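Local coordinates for protein aldo-keto reductase family 1, member B4 (Aldose reductase) (Schistosoma japonicum, PDB 4HBK) that probably reduces aldehydes, including aldoses, to alcohols with NADPH, as an aldose reductase of the aldo/keto reductase family, at residues L112-C126 and D167-L181. Residues are numbered along the deposited sequence; the frame is centred on the assembly and turned at random.
Sequences LWNTFFRPEHVRKAC and DNVPHEDTWKEMEKL
Arg118 and Asp167 form a side-on salt bridge. The arginine's CB leaves the backbone pointing away from 167-181, but CG, anti to the carbonyl carbon (chi1 -74°), already packs against Val169 CG2 at 3.4 Å. From CG to NE the chain is extended, which carries CD alongside Asp167 OD2 and delivers the guanidinium edge-on to the carboxylate. NE donates to Asp167 OD2 at 2.9 Å, and NH2 of the same arginine donates to Asp167 OD1 at 3.0 Å. Both oxygens use their syn lone pairs, and the two planes lie only 18° apart, so this paired grip fixes the rotation of both groups. Asp167 OD1 also accepts from the backbone N of Asn168, which approaches from above the carboxylate plane.

Just before Pro119, Thr174 OG1 donates to Phe117 O at 2.7 Å, tilted out of the carbonyl plane. The threonine methyl CG2 meets Leu112 CD2 tip to tip. Further along helix 119-126, Val122 is a knob among Thr174, Glu177, Met178 and Leu181, with its CB 3.7 Å from Glu177 CB. Both methyls of Leu181 rest on Cys126, and CD2 also reaches Arg123 NE at 3.5 Å. At the solvent-facing side two waters tie Arg123 to Glu177, whose OE2 accepts from both; Arg123 NH1 pairs with Glu184, and Glu177 OE1 with Lys180.

The helix axes approach to 8.7 Å at a signed crossing angle of -39°. Helix 119-133 follows strand 107-112 and helix 171-183 follows strand 138-143, adjacent strands of the parallel sheet. This is the packing of neighbouring outer helices in the (beta/alpha)8 TIM barrel of aldo/keto reductases.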
ATOM      1  N   LEU A 112       8.216   4.133   5.063  1.00  7.88           N
ATOM      2  CA  LEU A 112       9.514   4.759   5.200  1.00  9.34           C
ATOM      3  C   LEU A 112      10.006   5.183   3.829  1.00 10.76           C
ATOM      4  O   LEU A 112      10.108   4.342   2.935  1.00  9.04           O
ATOM      5  CB  LEU A 112      10.494   3.746   5.803  1.00 10.91           C
ATOM      6  CG  LEU A 112      11.961   4.183   5.882  1.00  8.52           C
ATOM      7  CD1 LEU A 112      12.101   5.337   6.860  1.00 10.22           C
ATOM      8  CD2 LEU A 112      12.845   3.012   6.301  1.00  5.61           C
ATOM      9  N   TRP A 113      10.328   6.471   3.664  1.00  8.20           N
ATOM     10  CA  TRP A 113      10.763   6.985   2.367  1.00  9.50           C
ATOM     11  C   TRP A 113      12.249   6.769   2.055  1.00 10.72           C
ATOM     12  O   TRP A 113      13.082   6.752   2.963  1.00 11.52           O
ATOM     13  CB  TRP A 113      10.409   8.463   2.198  1.00 11.10           C
ATOM     14  CG  TRP A 113      10.813   8.974   0.856  1.00 10.67           C
ATOM     15  CD1 TRP A 113      11.755   9.922   0.583  1.00 13.23           C
ATOM     16  CD2 TRP A 113      10.325   8.517  -0.414  1.00 11.34           C
ATOM     17  NE1 TRP A 113      11.859  10.107  -0.775  1.00 13.59           N
ATOM     18  CE2 TRP A 113      10.996   9.254  -1.410  1.00 10.42           C
ATOM     19  CE3 TRP A 113       9.373   7.568  -0.803  1.00  9.70           C
ATOM     20  CZ2 TRP A 113      10.755   9.065  -2.773  1.00 12.86           C
ATOM     21  CZ3 TRP A 113       9.127   7.391  -2.152  1.00 11.65           C
ATOM     22  CH2 TRP A 113       9.818   8.133  -3.121  1.00 11.27           C
ATOM     23  N   ASN A 114      12.559   6.642   0.760  1.00  9.54           N
ATOM     24  CA  ASN A 114      13.886   6.239   0.263  1.00  9.17           C
ATOM     25  C   ASN A 114      15.094   7.015   0.828  1.00 11.86           C
ATOM     26  O   ASN A 114      16.210   6.489   0.880  1.00 11.88           O
ATOM     27  CB  ASN A 114      13.930   6.308  -1.284  1.00 11.32           C
ATOM     28  CG  ASN A 114      12.776   5.541  -1.977  1.00 10.11           C
ATOM     29  OD1 ASN A 114      11.723   5.284  -1.388  1.00  8.93           O
ATOM     30  ND2 ASN A 114      12.982   5.197  -3.251  1.00  7.64           N
ATOM     31  N   THR A 115      14.884   8.268   1.226  1.00 12.23           N
ATOM     32  CA  THR A 115      15.985   9.104   1.705  1.00 13.46           C
ATOM     33  C   THR A 115      16.362   8.817   3.169  1.00 15.44           C
ATOM     34  O   THR A 115      17.324   9.391   3.697  1.00 12.98           O
ATOM     35  CB  THR A 115      15.658  10.596   1.567  1.00 14.36           C
ATOM     36  OG1 THR A 115      14.421  10.865   2.234  1.00 16.75           O
ATOM     37  CG2 THR A 115      15.546  11.007   0.080  1.00 14.12           C
ATOM     38  N   PHE A 116      15.611   7.927   3.811  1.00 10.75           N
ATOM     39  CA  PHE A 116      15.826   7.606   5.219  1.00 12.66           C
ATOM     40  C   PHE A 116      16.141   6.123   5.448  1.00 13.75           C
ATOM     41  O   PHE A 116      15.951   5.621   6.553  1.00 12.96           O
ATOM     42  CB  PHE A 116      14.597   7.995   6.052  1.00 11.94           C
ATOM     43  CG  PHE A 116      14.177   9.434   5.885  1.00 13.38           C
ATOM     44  CD1 PHE A 116      14.790  10.442   6.611  1.00 19.07           C
ATOM     45  CD2 PHE A 116      13.162   9.775   5.008  1.00 14.18           C
ATOM     46  CE1 PHE A 116      14.405  11.777   6.451  1.00 17.95           C
ATOM     47  CE2 PHE A 116      12.764  11.099   4.844  1.00 18.42           C
ATOM     48  CZ  PHE A 116      13.388  12.101   5.564  1.00 22.76           C
ATOM     49  N   PHE A 117      16.623   5.434   4.412  1.00 10.74           N
ATOM     50  CA  PHE A 117      16.913   4.000   4.495  1.00 10.66           C
ATOM     51  C   PHE A 117      18.196   3.664   5.270  1.00 16.43           C
ATOM     52  O   PHE A 117      18.340   2.553   5.791  1.00  9.93           O
ATOM     53  CB  PHE A 117      16.977   3.364   3.104  1.00 11.57           C
ATOM     54  CG  PHE A 117      15.629   3.234   2.417  1.00 11.38           C
ATOM     55  CD1 PHE A 117      14.454   3.575   3.075  1.00 10.51           C
ATOM     56  CD2 PHE A 117      15.546   2.764   1.108  1.00 10.18           C
ATOM     57  CE1 PHE A 117      13.214   3.463   2.436  1.00  9.25           C
ATOM     58  CE2 PHE A 117      14.320   2.652   0.469  1.00 12.58           C
ATOM     59  CZ  PHE A 117      13.151   3.001   1.137  1.00  9.87           C
ATOM     60  N   ARG A 118      19.135   4.601   5.350  1.00 13.71           N
ATOM     61  CA  ARG A 118      20.318   4.344   6.167  1.00 16.73           C
ATOM     62  C   ARG A 118      19.893   4.138   7.615  1.00 15.56           C
ATOM     63  O   ARG A 118      19.032   4.852   8.122  1.00 13.96           O
ATOM     64  CB  ARG A 118      21.377   5.436   6.020  1.00 17.16           C
ATOM     65  CG  ARG A 118      22.093   5.343   4.692  1.00 19.88           C
ATOM     66  CD  ARG A 118      23.447   6.012   4.710  1.00 23.15           C
ATOM     67  NE  ARG A 118      24.139   5.840   3.436  1.00 20.38           N
ATOM     68  CZ  ARG A 118      25.344   5.295   3.310  1.00 24.55           C
ATOM     69  NH1 ARG A 118      26.003   4.876   4.393  1.00 17.86           N
ATOM     70  NH2 ARG A 118      25.891   5.178   2.102  1.00 17.87           N
ATOM     71  N   PRO A 119      20.491   3.139   8.276  1.00 15.18           N
ATOM     72  CA  PRO A 119      20.045   2.697   9.599  1.00 16.97           C
ATOM     73  C   PRO A 119      19.887   3.846  10.584  1.00 14.45           C
ATOM     74  O   PRO A 119      18.922   3.859  11.339  1.00 15.66           O
ATOM     75  CB  PRO A 119      21.165   1.745  10.043  1.00 19.82           C
ATOM     76  CG  PRO A 119      21.727   1.213   8.757  1.00 17.82           C
ATOM     77  CD  PRO A 119      21.650   2.367   7.793  1.00 14.86           C
ATOM     78  N   GLU A 120      20.813   4.798  10.569  1.00 15.52           N
ATOM     79  CA  GLU A 120      20.822   5.857  11.569  1.00 16.26           C
ATOM     80  C   GLU A 120      19.659   6.850  11.421  1.00 19.14           C
ATOM     81  O   GLU A 120      19.440   7.681  12.300  1.00 19.52           O
ATOM     82  CB  GLU A 120      22.174   6.595  11.572  1.00 14.92           C
ATOM     83  CG  GLU A 120      22.460   7.431  10.329  1.00 16.58           C
ATOM     84  CD  GLU A 120      23.290   6.693   9.282  1.00 24.75           C
ATOM     85  OE1 GLU A 120      23.191   5.437   9.181  1.00 21.97           O
ATOM     86  OE2 GLU A 120      24.043   7.382   8.560  1.00 23.89           O
ATOM     87  N   HIS A 121      18.910   6.753  10.323  1.00 15.84           N
ATOM     88  CA  HIS A 121      17.812   7.681  10.056  1.00 16.50           C
ATOM     89  C   HIS A 121      16.409   7.072  10.197  1.00 14.16           C
ATOM     90  O   HIS A 121      15.422   7.798  10.303  1.00 14.08           O
ATOM     91  CB  HIS A 121      17.953   8.278   8.652  1.00 14.03           C
ATOM     92  CG  HIS A 121      19.184   9.105   8.469  1.00 18.27           C
ATOM     93  ND1 HIS A 121      20.052   8.930   7.409  1.00 22.54           N
ATOM     94  CD2 HIS A 121      19.703  10.111   9.215  1.00 17.87           C
ATOM     95  CE1 HIS A 121      21.052   9.786   7.512  1.00 17.72           C
ATOM     96  NE2 HIS A 121      20.862  10.517   8.595  1.00 25.44           N
ATOM     97  N   VAL A 122      16.319   5.747  10.174  1.00 13.30           N
ATOM     98  CA  VAL A 122      15.024   5.072  10.211  1.00 13.48           C
ATOM     99  C   VAL A 122      14.150   5.488  11.407  1.00 12.31           C
ATOM    100  O   VAL A 122      12.984   5.816  11.236  1.00 12.70           O
ATOM    101  CB  VAL A 122      15.189   3.549  10.189  1.00 14.61           C
ATOM    102  CG1 VAL A 122      13.839   2.873  10.321  1.00 11.01           C
ATOM    103  CG2 VAL A 122      15.893   3.103   8.910  1.00  9.49           C
ATOM    104  N   ARG A 123      14.720   5.497  12.605  1.00 16.25           N
ATOM    105  CA  ARG A 123      13.958   5.798  13.821  1.00 18.58           C
ATOM    106  C   ARG A 123      13.303   7.172  13.776  1.00 16.56           C
ATOM    107  O   ARG A 123      12.104   7.320  14.057  1.00 14.28           O
ATOM    108  CB  ARG A 123      14.858   5.694  15.059  1.00 21.51           C
ATOM    109  CG  ARG A 123      14.261   6.288  16.348  1.00 24.81           C
ATOM    110  CD  ARG A 123      13.058   5.505  16.814  1.00 22.25           C
ATOM    111  NE  ARG A 123      13.383   4.089  16.910  1.00 35.89           N
ATOM    112  CZ  ARG A 123      13.490   3.418  18.051  1.00 38.98           C
ATOM    113  NH1 ARG A 123      13.277   4.037  19.209  1.00 34.42           N
ATOM    114  NH2 ARG A 123      13.797   2.124  18.029  1.00 35.96           N
ATOM    115  N   LYS A 124      14.089   8.181  13.427  1.00 14.06           N
ATOM    116  CA  LYS A 124      13.573   9.542  13.403  1.00 14.47           C
ATOM    117  C   LYS A 124      12.486   9.709  12.352  1.00 15.15           C
ATOM    118  O   LYS A 124      11.530  10.441  12.565  1.00 15.00           O
ATOM    119  CB  LYS A 124      14.705  10.559  13.190  1.00 18.65           C
ATOM    120  CG  LYS A 124      15.674  10.631  14.373  1.00 25.16           C
ATOM    121  CD  LYS A 124      16.675  11.783  14.243  1.00 39.87           C
ATOM    122  CE  LYS A 124      17.558  11.898  15.491  1.00 46.33           C
ATOM    123  NZ  LYS A 124      16.784  12.263  16.725  1.00 40.41           N
ATOM    124  N   ALA A 125      12.627   9.028  11.216  1.00 15.86           N
ATOM    125  CA  ALA A 125      11.622   9.143  10.164  1.00 13.02           C
ATOM    126  C   ALA A 125      10.298   8.576  10.660  1.00 12.00           C
ATOM    127  O   ALA A 125       9.244   9.150  10.427  1.00 11.29           O
ATOM    128  CB  ALA A 125      12.076   8.427   8.905  1.00 12.57           C
ATOM    129  N   CYS A 126      10.358   7.439  11.346  1.00 10.33           N
ATOM    130  CA  CYS A 126       9.147   6.843  11.894  1.00 10.80           C
ATOM    131  C   CYS A 126       8.527   7.769  12.937  1.00 11.62           C
ATOM    132  O   CYS A 126       7.322   8.009  12.932  1.00 11.42           O
ATOM    133  CB  CYS A 126       9.439   5.478  12.514  1.00  8.32           C
ATOM    134  SG  CYS A 126       7.940   4.592  13.043  1.00 12.37           S
ATOM    135  N   ASP A 167      21.607   6.157  -3.513  1.00 17.38           N
ATOM    136  CA  ASP A 167      22.416   5.768  -2.368  1.00 16.24           C
ATOM    137  C   ASP A 167      22.533   4.246  -2.348  1.00 16.79           C
ATOM    138  O   ASP A 167      21.792   3.554  -3.048  1.00 18.65           O
ATOM    139  CB  ASP A 167      21.820   6.318  -1.059  1.00 14.24           C
ATOM    140  CG  ASP A 167      22.813   6.264   0.103  1.00 19.33           C
ATOM    141  OD1 ASP A 167      24.001   5.966  -0.146  1.00 14.73           O
ATOM    142  OD2 ASP A 167      22.411   6.524   1.262  1.00 15.86           O
ATOM    143  N   ASN A 168      23.477   3.721  -1.574  1.00 16.39           N
ATOM    144  CA  ASN A 168      23.639   2.273  -1.453  1.00 16.75           C
ATOM    145  C   ASN A 168      23.478   1.805  -0.005  1.00 17.57           C
ATOM    146  O   ASN A 168      24.317   2.100   0.843  1.00 16.12           O
ATOM    147  CB  ASN A 168      24.999   1.828  -1.998  1.00 25.35           C
ATOM    148  CG  ASN A 168      25.206   2.227  -3.446  1.00 34.60           C
ATOM    149  OD1 ASN A 168      24.257   2.590  -4.150  1.00 42.80           O
ATOM    150  ND2 ASN A 168      26.453   2.156  -3.907  1.00 45.72           N
ATOM    151  N   VAL A 169      22.397   1.080   0.272  1.00 16.07           N
ATOM    152  CA  VAL A 169      22.116   0.609   1.625  1.00 14.89           C
ATOM    153  C   VAL A 169      21.514  -0.780   1.568  1.00 16.71           C
ATOM    154  O   VAL A 169      20.423  -0.955   1.031  1.00 13.35           O
ATOM    155  CB  VAL A 169      21.105   1.511   2.350  1.00 15.91           C
ATOM    156  CG1 VAL A 169      20.948   1.051   3.789  1.00 12.99           C
ATOM    157  CG2 VAL A 169      21.537   2.982   2.284  1.00 15.77           C
ATOM    158  N   PRO A 170      22.212  -1.778   2.132  1.00 14.94           N
ATOM    159  CA  PRO A 170      21.652  -3.126   2.024  1.00 17.90           C
ATOM    160  C   PRO A 170      20.252  -3.212   2.627  1.00 13.02           C
ATOM    161  O   PRO A 170      19.962  -2.632   3.680  1.00 12.77           O
ATOM    162  CB  PRO A 170      22.652  -3.981   2.807  1.00 18.66           C
ATOM    163  CG  PRO A 170      23.949  -3.207   2.712  1.00 18.25           C
ATOM    164  CD  PRO A 170      23.509  -1.777   2.832  1.00 17.24           C
ATOM    165  N   HIS A 171      19.383  -3.941   1.947  1.00 10.83           N
ATOM    166  CA  HIS A 171      18.024  -4.124   2.429  1.00 12.75           C
ATOM    167  C   HIS A 171      17.977  -4.660   3.851  1.00 13.21           C
ATOM    168  O   HIS A 171      17.179  -4.189   4.660  1.00 10.08           O
ATOM    169  CB  HIS A 171      17.247  -5.008   1.467  1.00  9.85           C
ATOM    170  CG  HIS A 171      17.050  -4.382   0.126  1.00 14.36           C
ATOM    171  ND1 HIS A 171      16.877  -5.109  -1.029  1.00 11.47           N
ATOM    172  CD2 HIS A 171      17.004  -3.075  -0.240  1.00 11.24           C
ATOM    173  CE1 HIS A 171      16.728  -4.284  -2.049  1.00 12.66           C
ATOM    174  NE2 HIS A 171      16.795  -3.043  -1.597  1.00 12.05           N
ATOM    175  N   GLU A 172      18.846  -5.620   4.166  1.00 11.01           N
ATOM    176  CA  GLU A 172      18.810  -6.257   5.483  1.00 14.57           C
ATOM    177  C   GLU A 172      19.217  -5.308   6.604  1.00 14.10           C
ATOM    178  O   GLU A 172      18.783  -5.475   7.749  1.00 13.94           O
ATOM    179  CB  GLU A 172      19.645  -7.549   5.521  1.00 16.07           C
ATOM    180  CG  GLU A 172      21.119  -7.399   5.130  1.00 17.53           C
ATOM    181  CD  GLU A 172      21.363  -7.498   3.619  1.00 20.42           C
ATOM    182  OE1 GLU A 172      20.420  -7.275   2.830  1.00 16.57           O
ATOM    183  OE2 GLU A 172      22.510  -7.807   3.217  1.00 26.48           O
ATOM    184  N   ASP A 173      20.026  -4.300   6.275  1.00 12.18           N
ATOM    185  CA  ASP A 173      20.435  -3.304   7.262  1.00 11.03           C
ATOM    186  C   ASP A 173      19.290  -2.354   7.618  1.00 12.57           C
ATOM    187  O   ASP A 173      19.095  -2.016   8.788  1.00 11.29           O
ATOM    188  CB  ASP A 173      21.640  -2.498   6.766  1.00 16.62           C
ATOM    189  CG  ASP A 173      22.891  -3.351   6.583  1.00 18.91           C
ATOM    190  OD1 ASP A 173      22.883  -4.554   6.936  1.00 17.97           O
ATOM    191  OD2 ASP A 173      23.892  -2.806   6.086  1.00 18.32           O
ATOM    192  N   THR A 174      18.545  -1.902   6.613  1.00 11.69           N
ATOM    193  CA  THR A 174      17.375  -1.079   6.892  1.00 11.10           C
ATOM    194  C   THR A 174      16.381  -1.913   7.693  1.00 12.01           C
ATOM    195  O   THR A 174      15.786  -1.433   8.659  1.00  9.36           O
ATOM    196  CB  THR A 174      16.707  -0.574   5.619  1.00 11.34           C
ATOM    197  OG1 THR A 174      17.660   0.171   4.849  1.00 11.89           O
ATOM    198  CG2 THR A 174      15.523   0.337   5.957  1.00 12.05           C
ATOM    199  N   TRP A 175      16.234  -3.179   7.315  1.00 10.10           N
ATOM    200  CA  TRP A 175      15.253  -4.029   7.965  1.00 12.14           C
ATOM    201  C   TRP A 175      15.548  -4.204   9.447  1.00 11.27           C
ATOM    202  O   TRP A 175      14.626  -4.264  10.260  1.00 11.05           O
ATOM    203  CB  TRP A 175      15.154  -5.391   7.277  1.00 10.49           C
ATOM    204  CG  TRP A 175      14.014  -6.213   7.780  1.00 10.09           C
ATOM    205  CD1 TRP A 175      14.076  -7.254   8.663  1.00 12.21           C
ATOM    206  CD2 TRP A 175      12.628  -6.064   7.430  1.00 12.69           C
ATOM    207  NE1 TRP A 175      12.816  -7.765   8.882  1.00 11.26           N
ATOM    208  CE2 TRP A 175      11.915  -7.060   8.138  1.00 12.01           C
ATOM    209  CE3 TRP A 175      11.927  -5.192   6.594  1.00 11.98           C
ATOM    210  CZ2 TRP A 175      10.530  -7.197   8.026  1.00 12.10           C
ATOM    211  CZ3 TRP A 175      10.561  -5.335   6.486  1.00 11.71           C
ATOM    212  CH2 TRP A 175       9.873  -6.325   7.203  1.00 10.84           C
ATOM    213  N   LYS A 176      16.827  -4.296   9.800  1.00 11.54           N
ATOM    214  CA  LYS A 176      17.187  -4.434  11.207  1.00 15.19           C
ATOM    215  C   LYS A 176      16.603  -3.282  12.020  1.00 13.48           C
ATOM    216  O   LYS A 176      16.090  -3.495  13.119  1.00 13.06           O
ATOM    217  CB  LYS A 176      18.705  -4.525  11.406  1.00 13.45           C
ATOM    218  CG  LYS A 176      19.245  -5.926  11.239  1.00 22.37           C
ATOM    219  CD  LYS A 176      20.468  -6.174  12.128  1.00 31.39           C
ATOM    220  CE  LYS A 176      21.746  -5.738  11.442  1.00 38.10           C
ATOM    221  NZ  LYS A 176      21.855  -6.367  10.088  1.00 42.72           N
ATOM    222  N   GLU A 177      16.674  -2.070  11.482  1.00 10.37           N
ATOM    223  CA  GLU A 177      16.104  -0.922  12.178  1.00 12.06           C
ATOM    224  C   GLU A 177      14.584  -0.987  12.215  1.00  9.99           C
ATOM    225  O   GLU A 177      13.962  -0.532  13.176  1.00 11.22           O
ATOM    226  CB  GLU A 177      16.557   0.393  11.544  1.00 14.62           C
ATOM    227  CG  GLU A 177      17.959   0.796  11.921  1.00 18.35           C
ATOM    228  CD  GLU A 177      18.140   0.893  13.424  1.00 21.14           C
ATOM    229  OE1 GLU A 177      19.078   0.255  13.929  1.00 19.63           O
ATOM    230  OE2 GLU A 177      17.343   1.597  14.097  1.00 24.07           O
ATOM    231  N   MET A 178      13.984  -1.545  11.169  1.00 10.44           N
ATOM    232  CA  MET A 178      12.529  -1.692  11.137  1.00 13.42           C
ATOM    233  C   MET A 178      12.130  -2.634  12.265  1.00 12.41           C
ATOM    234  O   MET A 178      11.094  -2.458  12.912  1.00 11.62           O
ATOM    235  CB  MET A 178      12.048  -2.256   9.796  1.00  9.42           C
ATOM    236  CG  MET A 178      12.311  -1.355   8.590  1.00  9.32           C
ATOM    237  SD  MET A 178      11.222   0.071   8.539  1.00  9.16           S
ATOM    238  CE  MET A 178       9.685  -0.704   8.034  1.00 10.71           C
ATOM    239  N   GLU A 179      12.962  -3.637  12.496  1.00  9.84           N
ATOM    240  CA  GLU A 179      12.651  -4.652  13.487  1.00  9.71           C
ATOM    241  C   GLU A 179      12.643  -4.043  14.871  1.00 11.44           C
ATOM    242  O   GLU A 179      11.829  -4.422  15.718  1.00 12.62           O
ATOM    243  CB  GLU A 179      13.658  -5.790  13.408  1.00  9.98           C
ATOM    244  CG  GLU A 179      13.509  -6.596  12.150  1.00 11.42           C
ATOM    245  CD  GLU A 179      14.502  -7.722  12.068  1.00 12.57           C
ATOM    246  OE1 GLU A 179      15.649  -7.546  12.544  1.00 14.41           O
ATOM    247  OE2 GLU A 179      14.130  -8.788  11.527  1.00 11.77           O
ATOM    248  N   LYS A 180      13.536  -3.085  15.091  1.00  9.15           N
ATOM    249  CA  LYS A 180      13.628  -2.430  16.387  1.00 15.30           C
ATOM    250  C   LYS A 180      12.372  -1.623  16.683  1.00 14.00           C
ATOM    251  O   LYS A 180      11.972  -1.481  17.836  1.00 13.89           O
ATOM    252  CB  LYS A 180      14.852  -1.520  16.451  1.00 14.97           C
ATOM    253  CG  LYS A 180      16.174  -2.243  16.503  1.00 14.73           C
ATOM    254  CD  LYS A 180      17.306  -1.235  16.638  1.00 23.23           C
ATOM    255  CE  LYS A 180      18.662  -1.909  16.560  1.00 24.40           C
ATOM    256  NZ  LYS A 180      19.750  -0.899  16.343  1.00 28.05           N
ATOM    257  N   LEU A 181      11.746  -1.095  15.639  1.00 12.72           N
ATOM    258  CA  LEU A 181      10.503  -0.350  15.802  1.00 11.28           C
ATOM    259  C   LEU A 181       9.428  -1.262  16.377  1.00 11.54           C
ATOM    260  O   LEU A 181       8.587  -0.833  17.178  1.00 12.54           O
ATOM    261  CB  LEU A 181      10.042   0.240  14.463  1.00  9.37           C
ATOM    262  CG  LEU A 181      10.978   1.271  13.825  1.00 11.12           C
ATOM    263  CD1 LEU A 181      10.523   1.642  12.420  1.00  9.34           C
ATOM    264  CD2 LEU A 181      11.109   2.523  14.705  1.00 12.54           C
TER
HETATM  265  O   HOH W   1      17.695   4.682  13.555  1.00 21.35           O
HETATM  266  O   HOH W   2      14.539   1.877  14.855  1.00 19.33           O